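PDB 1ZXU: protein LURP-one-related 15 from Arabidopsis thaliana, which is of uncertain function but might be related to the phospholipid scramblases and the tubby-like membrane-tethered transcription factors. Local coordinates for residues L63-K77 with L80-E93. Sequence-based numbering, arbitrary orientation.
Sequences LLFKVKEPVFGLHDK and LLDGSGTPVVTLRE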
ATOM      1  N   LEU A  63      13.124  -5.858   7.181  1.00 14.26           N
ATOM      2  CA  LEU A  63      12.666  -4.994   6.061  1.00 14.14           C
ATOM      3  C   LEU A  63      11.764  -5.764   5.126  1.00 15.21           C
ATOM      4  O   LEU A  63      12.111  -6.873   4.669  1.00 15.15           O
ATOM      5  CB  LEU A  63      13.886  -4.469   5.298  1.00 14.35           C
ATOM      6  CG  LEU A  63      13.563  -3.494   4.185  1.00 18.96           C
ATOM      7  CD1 LEU A  63      14.764  -2.595   4.087  1.00 34.89           C
ATOM      8  CD2 LEU A  63      13.350  -4.214   2.869  1.00 23.02           C
ATOM      9  N   LEU A  64      10.593  -5.187   4.854  1.00 13.46           N
ATOM     10  CA  LEU A  64       9.718  -5.689   3.807  1.00 14.69           C
ATOM     11  C   LEU A  64       9.870  -4.810   2.572  1.00 13.72           C
ATOM     12  O   LEU A  64      10.045  -5.365   1.444  1.00 15.16           O
ATOM     13  CB  LEU A  64       8.241  -5.710   4.242  1.00 14.26           C
ATOM     14  CG  LEU A  64       7.997  -6.576   5.475  1.00 16.81           C
ATOM     15  CD1 LEU A  64       6.516  -6.380   5.952  1.00 16.67           C
ATOM     16  CD2 LEU A  64       8.260  -8.036   5.223  1.00 19.88           C
ATOM     17  N   PHE A  65       9.751  -3.470   2.714  1.00 12.55           N
ATOM     18  CA  PHE A  65       9.954  -2.543   1.557  1.00 12.26           C
ATOM     19  C   PHE A  65      10.702  -1.281   1.967  1.00 13.09           C
ATOM     20  O   PHE A  65      10.520  -0.795   3.090  1.00 15.85           O
ATOM     21  CB  PHE A  65       8.592  -2.075   1.021  1.00 12.76           C
ATOM     22  CG  PHE A  65       7.729  -3.207   0.606  1.00 13.12           C
ATOM     23  CD1 PHE A  65       8.037  -3.970  -0.491  1.00 15.42           C
ATOM     24  CD2 PHE A  65       6.643  -3.582   1.397  1.00 17.21           C
ATOM     25  CE1 PHE A  65       7.212  -5.055  -0.853  1.00 15.04           C
ATOM     26  CE2 PHE A  65       5.835  -4.664   1.050  1.00 14.85           C
ATOM     27  CZ  PHE A  65       6.107  -5.394  -0.055  1.00 14.58           C
ATOM     28  N   LYS A  66      11.566  -0.781   1.093  1.00 11.47           N
ATOM     29  CA  LYS A  66      12.027   0.576   1.228  1.00 11.48           C
ATOM     30  C   LYS A  66      11.159   1.446   0.376  1.00 12.93           C
ATOM     31  O   LYS A  66      10.777   1.060  -0.763  1.00 15.78           O
ATOM     32  CB  LYS A  66      13.494   0.732   0.774  1.00 16.00           C
ATOM     33  CG  LYS A  66      14.431   0.073   1.783  1.00 29.20           C
ATOM     34  CD  LYS A  66      15.888   0.592   1.659  1.00 40.38           C
ATOM     35  CE  LYS A  66      16.848  -0.433   2.293  1.00 46.60           C
ATOM     36  NZ  LYS A  66      17.792   0.163   3.307  1.00 54.98           N
ATOM     37  N   VAL A  67      10.760   2.556   0.958  1.00 12.67           N
ATOM     38  CA  VAL A  67       9.917   3.475   0.242  1.00 11.31           C
ATOM     39  C   VAL A  67      10.693   4.736  -0.049  1.00 14.53           C
ATOM     40  O   VAL A  67      11.233   5.351   0.887  1.00 14.50           O
ATOM     41  CB  VAL A  67       8.689   3.846   1.093  1.00 12.23           C
ATOM     42  CG1 VAL A  67       7.813   4.863   0.346  1.00 14.19           C
ATOM     43  CG2 VAL A  67       7.905   2.594   1.343  1.00 11.71           C
ATOM     44  N   LYS A  68      10.761   5.089  -1.332  1.00 15.03           N
ATOM     45  CA  LYS A  68      11.483   6.336  -1.658  1.00 16.84           C
ATOM     46  C   LYS A  68      10.948   7.095  -2.822  1.00 15.78           C
ATOM     47  O   LYS A  68      10.284   6.536  -3.684  1.00 14.24           O
ATOM     48  CB  LYS A  68      12.964   6.067  -1.888  1.00 19.89           C
ATOM     49  CG  LYS A  68      13.264   5.358  -3.155  1.00 23.28           C
ATOM     50  CD  LYS A  68      14.799   5.403  -3.418  1.00 30.50           C
ATOM     51  CE  LYS A  68      15.222   4.698  -4.697  1.00 33.47           C
ATOM     52  NZ  LYS A  68      14.251   4.715  -5.836  1.00 43.02           N
ATOM     53  N   GLU A  69      11.251   8.400  -2.855  1.00 15.82           N
ATOM     54  CA  GLU A  69      10.998   9.194  -4.075  1.00 15.81           C
ATOM     55  C   GLU A  69      12.236   8.920  -4.965  1.00 15.85           C
ATOM     56  O   GLU A  69      13.362   9.152  -4.531  1.00 17.03           O
ATOM     57  CB  GLU A  69      10.931  10.696  -3.709  1.00 19.88           C
ATOM     58  CG  GLU A  69       9.583  11.104  -3.086  1.00 22.72           C
ATOM     59  CD  GLU A  69       9.542  12.569  -2.567  1.00 27.14           C
ATOM     60  OE1 GLU A  69      10.566  13.270  -2.678  1.00 32.42           O
ATOM     61  OE2 GLU A  69       8.489  12.977  -2.032  1.00 38.39           O
ATOM     62  N   PRO A  70      12.031   8.342  -6.153  1.00 16.62           N
ATOM     63  CA  PRO A  70      13.174   7.858  -6.978  1.00 13.88           C
ATOM     64  C   PRO A  70      13.997   9.010  -7.558  1.00 15.12           C
ATOM     65  O   PRO A  70      15.197   8.781  -7.877  1.00 17.16           O
ATOM     66  CB  PRO A  70      12.514   7.106  -8.112  1.00 16.83           C
ATOM     67  CG  PRO A  70      11.070   7.689  -8.226  1.00 15.60           C
ATOM     68  CD  PRO A  70      10.727   8.029  -6.748  1.00 16.53           C
ATOM     69  N   VAL A  71      13.369  10.175  -7.698  1.00 14.59           N
ATOM     70  CA  VAL A  71      14.085  11.319  -8.325  1.00 15.77           C
ATOM     71  C   VAL A  71      14.051  12.550  -7.452  1.00 17.97           C
ATOM     72  O   VAL A  71      13.009  12.959  -6.945  1.00 17.89           O
ATOM     73  CB  VAL A  71      13.527  11.650  -9.755  1.00 14.96           C
ATOM     74  CG1 VAL A  71      14.248  12.859 -10.354  1.00 17.98           C
ATOM     75  CG2 VAL A  71      13.550  10.454 -10.694  1.00 14.38           C
ATOM     76  N   PHE A  72      15.232  13.137  -7.260  1.00 15.61           N
ATOM     77  CA  PHE A  72      15.386  14.319  -6.438  1.00 19.55           C
ATOM     78  C   PHE A  72      14.597  15.522  -7.006  1.00 18.87           C
ATOM     79  O   PHE A  72      14.581  15.764  -8.210  1.00 22.19           O
ATOM     80  CB  PHE A  72      16.896  14.673  -6.398  1.00 16.82           C
ATOM     81  CG  PHE A  72      17.223  15.699  -5.372  1.00 21.53           C
ATOM     82  CD1 PHE A  72      17.782  15.321  -4.142  1.00 19.81           C
ATOM     83  CD2 PHE A  72      17.001  17.060  -5.660  1.00 20.47           C
ATOM     84  CE1 PHE A  72      18.092  16.308  -3.197  1.00 28.95           C
ATOM     85  CE2 PHE A  72      17.337  18.057  -4.735  1.00 23.26           C
ATOM     86  CZ  PHE A  72      17.854  17.689  -3.519  1.00 20.16           C
ATOM     87  N   GLY A  73      13.934  16.264  -6.140  1.00 24.78           N
ATOM     88  CA  GLY A  73      13.174  17.465  -6.558  1.00 25.94           C
ATOM     89  C   GLY A  73      11.921  17.244  -7.401  1.00 30.74           C
ATOM     90  O   GLY A  73      11.355  18.215  -7.970  1.00 30.53           O
ATOM     91  N   LEU A  74      11.502  15.975  -7.501  1.00 29.85           N
ATOM     92  CA  LEU A  74      10.228  15.601  -8.104  1.00 30.88           C
ATOM     93  C   LEU A  74       9.499  14.865  -6.995  1.00 31.61           C
ATOM     94  O   LEU A  74      10.058  13.996  -6.359  1.00 34.26           O
ATOM     95  CB  LEU A  74      10.455  14.716  -9.341  1.00 29.11           C
ATOM     96  CG  LEU A  74      11.369  15.309 -10.458  1.00 22.64           C
ATOM     97  CD1 LEU A  74      11.471  14.376 -11.627  1.00 28.20           C
ATOM     98  CD2 LEU A  74      10.939  16.689 -10.950  1.00 34.32           C
ATOM     99  N   HIS A  75       8.240  15.205  -6.758  1.00 31.85           N
ATOM    100  CA  HIS A  75       7.548  14.673  -5.611  1.00 31.80           C
ATOM    101  C   HIS A  75       6.283  13.909  -6.009  1.00 30.69           C
ATOM    102  O   HIS A  75       5.491  13.566  -5.149  1.00 33.80           O
ATOM    103  CB  HIS A  75       7.196  15.793  -4.625  1.00 35.73           C
ATOM    104  CG  HIS A  75       8.392  16.502  -4.075  1.00 38.43           C
ATOM    105  ND1 HIS A  75       9.231  15.934  -3.139  1.00 39.02           N
ATOM    106  CD2 HIS A  75       8.882  17.741  -4.321  1.00 45.39           C
ATOM    107  CE1 HIS A  75      10.185  16.794  -2.828  1.00 46.76           C
ATOM    108  NE2 HIS A  75       9.992  17.901  -3.527  1.00 44.12           N
ATOM    109  N   ASP A  76       6.146  13.610  -7.290  1.00 27.00           N
ATOM    110  CA  ASP A  76       4.927  13.026  -7.817  1.00 27.08           C
ATOM    111  C   ASP A  76       4.976  11.474  -7.809  1.00 24.35           C
ATOM    112  O   ASP A  76       4.009  10.831  -8.166  1.00 22.92           O
ATOM    113  CB  ASP A  76       4.708  13.529  -9.238  1.00 28.87           C
ATOM    114  CG  ASP A  76       5.790  13.058 -10.213  1.00 36.36           C
ATOM    115  OD1 ASP A  76       7.009  13.150  -9.887  1.00 41.83           O
ATOM    116  OD2 ASP A  76       5.432  12.610 -11.318  1.00 42.92           O
ATOM    117  N   LYS A  77       6.120  10.891  -7.452  1.00 22.48           N
ATOM    118  CA  LYS A  77       6.325   9.445  -7.673  1.00 19.25           C
ATOM    119  C   LYS A  77       6.973   8.871  -6.418  1.00 18.10           C
ATOM    120  O   LYS A  77       7.842   9.503  -5.809  1.00 19.19           O
ATOM    121  CB  LYS A  77       7.312   9.146  -8.824  1.00 20.78           C
ATOM    122  CG  LYS A  77       6.821   9.192 -10.205  1.00 24.85           C
ATOM    123  CD  LYS A  77       7.831   8.411 -11.070  1.00 30.38           C
ATOM    124  CE  LYS A  77       7.555   8.570 -12.561  1.00 40.75           C
ATOM    125  NZ  LYS A  77       7.830   9.940 -13.100  1.00 50.22           N
ATOM    126  N   LEU A  80       8.278   1.439  -4.176  1.00 11.45           N
ATOM    127  CA  LEU A  80       8.478   0.431  -3.106  1.00 11.78           C
ATOM    128  C   LEU A  80       9.480  -0.554  -3.635  1.00 14.54           C
ATOM    129  O   LEU A  80       9.230  -1.168  -4.690  1.00 16.99           O
ATOM    130  CB  LEU A  80       7.154  -0.303  -2.804  1.00 13.67           C
ATOM    131  CG  LEU A  80       6.389   0.412  -1.721  1.00 21.78           C
ATOM    132  CD1 LEU A  80       5.850   1.720  -2.348  1.00 19.51           C
ATOM    133  CD2 LEU A  80       5.274  -0.503  -1.304  1.00 25.91           C
ATOM    134  N   LEU A  81      10.620  -0.674  -2.954  1.00 12.76           N
ATOM    135  CA  LEU A  81      11.689  -1.614  -3.351  1.00 12.90           C
ATOM    136  C   LEU A  81      11.683  -2.766  -2.409  1.00 14.60           C
ATOM    137  O   LEU A  81      11.424  -2.596  -1.225  1.00 16.10           O
ATOM    138  CB  LEU A  81      13.075  -0.955  -3.259  1.00 17.57           C
ATOM    139  CG  LEU A  81      13.167   0.410  -3.955  1.00 17.32           C
ATOM    140  CD1 LEU A  81      14.561   1.038  -3.680  1.00 29.48           C
ATOM    141  CD2 LEU A  81      13.042   0.243  -5.397  1.00 20.59           C
ATOM    142  N   ASP A  82      11.980  -3.953  -2.903  1.00 15.17           N
ATOM    143  CA  ASP A  82      12.199  -5.053  -1.930  1.00 16.84           C
ATOM    144  C   ASP A  82      13.622  -5.008  -1.273  1.00 19.41           C
ATOM    145  O   ASP A  82      14.374  -4.057  -1.464  1.00 21.20           O
ATOM    146  CB  ASP A  82      11.855  -6.404  -2.543  1.00 18.54           C
ATOM    147  CG  ASP A  82      12.864  -6.861  -3.589  1.00 25.25           C
ATOM    148  OD1 ASP A  82      14.005  -6.351  -3.632  1.00 23.07           O
ATOM    149  OD2 ASP A  82      12.465  -7.708  -4.422  1.00 29.02           O
ATOM    150  N   GLY A  83      13.940  -5.989  -0.423  1.00 23.31           N
ATOM    151  CA  GLY A  83      15.251  -6.031   0.263  1.00 26.89           C
ATOM    152  C   GLY A  83      16.481  -6.134  -0.640  1.00 30.14           C
ATOM    153  O   GLY A  83      17.592  -5.758  -0.234  1.00 30.87           O
ATOM    154  N   SER A  84      16.267  -6.578  -1.885  1.00 30.49           N
ATOM    155  CA  SER A  84      17.329  -6.688  -2.868  1.00 32.22           C
ATOM    156  C   SER A  84      17.481  -5.381  -3.662  1.00 31.96           C
ATOM    157  O   SER A  84      18.410  -5.215  -4.446  1.00 31.67           O
ATOM    158  CB  SER A  84      17.035  -7.853  -3.800  1.00 33.59           C
ATOM    159  OG  SER A  84      15.997  -7.481  -4.692  1.00 40.27           O
ATOM    160  N   GLY A  85      16.581  -4.432  -3.428  1.00 27.23           N
ATOM    161  CA  GLY A  85      16.638  -3.166  -4.110  1.00 25.73           C
ATOM    162  C   GLY A  85      15.833  -3.146  -5.415  1.00 22.25           C
ATOM    163  O   GLY A  85      15.922  -2.169  -6.181  1.00 24.04           O
ATOM    164  N   THR A  86      15.058  -4.201  -5.651  1.00 19.48           N
ATOM    165  CA  THR A  86      14.273  -4.334  -6.897  1.00 18.16           C
ATOM    166  C   THR A  86      12.925  -3.625  -6.714  1.00 17.88           C
ATOM    167  O   THR A  86      12.246  -3.885  -5.700  1.00 17.46           O
ATOM    168  CB  THR A  86      13.980  -5.780  -7.222  1.00 20.39           C
ATOM    169  OG1 THR A  86      15.205  -6.544  -7.280  1.00 29.21           O
ATOM    170  CG2 THR A  86      13.306  -5.900  -8.600  1.00 22.58           C
ATOM    171  N   PRO A  87      12.545  -2.767  -7.665  1.00 16.45           N
ATOM    172  CA  PRO A  87      11.209  -2.141  -7.586  1.00 15.72           C
ATOM    173  C   PRO A  87      10.099  -3.149  -7.607  1.00 14.69           C
ATOM    174  O   PRO A  87      10.081  -4.043  -8.476  1.00 16.29           O
ATOM    175  CB  PRO A  87      11.142  -1.271  -8.845  1.00 15.93           C
ATOM    176  CG  PRO A  87      12.655  -0.926  -9.118  1.00 20.42           C
ATOM    177  CD  PRO A  87      13.337  -2.225  -8.798  1.00 18.27           C
ATOM    178  N   VAL A  88       9.130  -2.986  -6.687  1.00 11.80           N
ATOM    179  CA  VAL A  88       8.000  -3.864  -6.629  1.00 11.44           C
ATOM    180  C   VAL A  88       6.794  -3.169  -7.315  1.00 11.84           C
ATOM    181  O   VAL A  88       6.098  -3.764  -8.167  1.00 13.88           O
ATOM    182  CB  VAL A  88       7.663  -4.174  -5.161  1.00 12.81           C
ATOM    183  CG1 VAL A  88       6.341  -4.979  -5.036  1.00 13.44           C
ATOM    184  CG2 VAL A  88       8.914  -4.901  -4.498  1.00 13.97           C
ATOM    185  N   VAL A  89       6.517  -1.956  -6.825  1.00 11.07           N
ATOM    186  CA  VAL A  89       5.538  -1.099  -7.520  1.00 10.99           C
ATOM    187  C   VAL A  89       6.017   0.357  -7.536  1.00 11.24           C
ATOM    188  O   VAL A  89       6.842   0.772  -6.710  1.00 11.79           O
ATOM    189  CB  VAL A  89       4.103  -1.111  -6.897  1.00 11.36           C
ATOM    190  CG1 VAL A  89       3.442  -2.536  -7.030  1.00 11.99           C
ATOM    191  CG2 VAL A  89       4.134  -0.641  -5.460  1.00 13.33           C
ATOM    192  N   THR A  90       5.459   1.109  -8.482  1.00 11.51           N
ATOM    193  CA  THR A  90       5.674   2.590  -8.559  1.00 11.53           C
ATOM    194  C   THR A  90       4.313   3.256  -8.398  1.00 11.78           C
ATOM    195  O   THR A  90       3.352   2.818  -9.027  1.00 13.06           O
ATOM    196  CB  THR A  90       6.296   2.970  -9.925  1.00 15.38           C
ATOM    197  OG1 THR A  90       7.607   2.380  -9.992  1.00 16.04           O
ATOM    198  CG2 THR A  90       6.468   4.487  -9.990  1.00 15.62           C
ATOM    199  N   LEU A  91       4.251   4.234  -7.505  1.00 12.19           N
ATOM    200  CA  LEU A  91       2.979   5.032  -7.320  1.00 11.83           C
ATOM    201  C   LEU A  91       3.217   6.380  -7.970  1.00 15.02           C
ATOM    202  O   LEU A  91       4.283   7.001  -7.741  1.00 16.07           O
ATOM    203  CB  LEU A  91       2.794   5.263  -5.824  1.00 14.20           C
ATOM    204  CG  LEU A  91       2.396   4.023  -5.060  1.00 16.44           C
ATOM    205  CD1 LEU A  91       3.563   3.137  -4.732  1.00 20.05           C
ATOM    206  CD2 LEU A  91       1.772   4.491  -3.756  1.00 25.84           C
ATOM    207  N   ARG A  92       2.245   6.847  -8.738  1.00 14.11           N
ATOM    208  CA  ARG A  92       2.364   8.172  -9.367  1.00 17.94           C
ATOM    209  C   ARG A  92       1.114   8.950  -9.028  1.00 19.60           C
ATOM    210  O   ARG A  92       0.004   8.457  -9.191  1.00 18.06           O
ATOM    211  CB  ARG A  92       2.553   8.076 -10.891  1.00 20.52           C
ATOM    212  CG  ARG A  92       2.978   9.403 -11.523  1.00 27.08           C
ATOM    213  CD  ARG A  92       3.146   9.288 -13.047  1.00 28.19           C
ATOM    214  NE  ARG A  92       1.893   8.887 -13.692  1.00 41.30           N
ATOM    215  CZ  ARG A  92       1.779   8.560 -14.978  1.00 44.43           C
ATOM    216  NH1 ARG A  92       2.843   8.577 -15.777  1.00 46.68           N
ATOM    217  NH2 ARG A  92       0.596   8.210 -15.468  1.00 43.41           N
ATOM    218  N   GLU A  93       1.298  10.160  -8.532  1.00 24.37           N
ATOM    219  CA  GLU A  93       0.147  11.053  -8.368  1.00 29.72           C
ATOM    220  C   GLU A  93       0.023  11.772  -9.687  1.00 34.69           C
ATOM    221  O   GLU A  93       0.963  12.494 -10.066  1.00 35.79           O
ATOM    222  CB  GLU A  93       0.409  12.089  -7.294  1.00 32.01           C
ATOM    223  CG  GLU A  93       0.852  11.546  -5.968  1.00 39.52           C
ATOM    224  CD  GLU A  93       0.829  12.608  -4.909  1.00 54.74           C
ATOM    225  OE1 GLU A  93       1.801  13.396  -4.819  1.00 58.08           O
ATOM    226  OE2 GLU A  93      -0.183  12.670  -4.174  1.00 61.79           O
TER
HETATM  227  O   HOH W   1      11.938  -7.808   0.826  1.00 40.21           O
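Phe65 meets two side chains of 80-93 in different ways: Leu80 CD2 lies over one face of the ring, 4.1 Å from Phe65 CG and offset toward the rim, whereas Val88 CG2 sits at the ring edge, 4.0 Å from Phe65 CE1. With CG anti to the carbonyl carbon (chi1 -58°), the ring reaches Leu80 and Val88 and also touches Ala198 and Ala201 of helix 197-211. Replacing the ring by an alanine side chain is likely to leave Leu80 CD2 and Val88 CG2 without their aromatic partner and open a gap next to Ala198 and Ala201. Leu80 also runs alongside Val67, the two pointing the same way with Leu80 CG 4.1 Å from Val67 CG2. One residue along, Lys66 and Leu81 form an antiparallel hydrogen-bonded pair, their side chains on the face opposite to Val67 and Leu80: Leu81 N to Lys66 O is nearly straight at 171° (2.8 Å), while Lys66 N to Leu81 O is more bent at 147°. Water 1 continues the link, donating to Leu64 O and accepting from Gly83 N. At the far end Lys77 and Arg92 lie side by side as a non-hydrogen-bonded pair, CG to CG 4.1 Å, and Glu93 N donates to Asp76 O (2.8 Å). The contact thus joins three consecutive antiparallel strands, 63-68, 77-81 and 87-92, of a barrel consistent with the Tubby_C clan; helix 197-211 packs on Phe65, Val67 and Leu91, and strand 101-106 continues the sheet beyond 87-92.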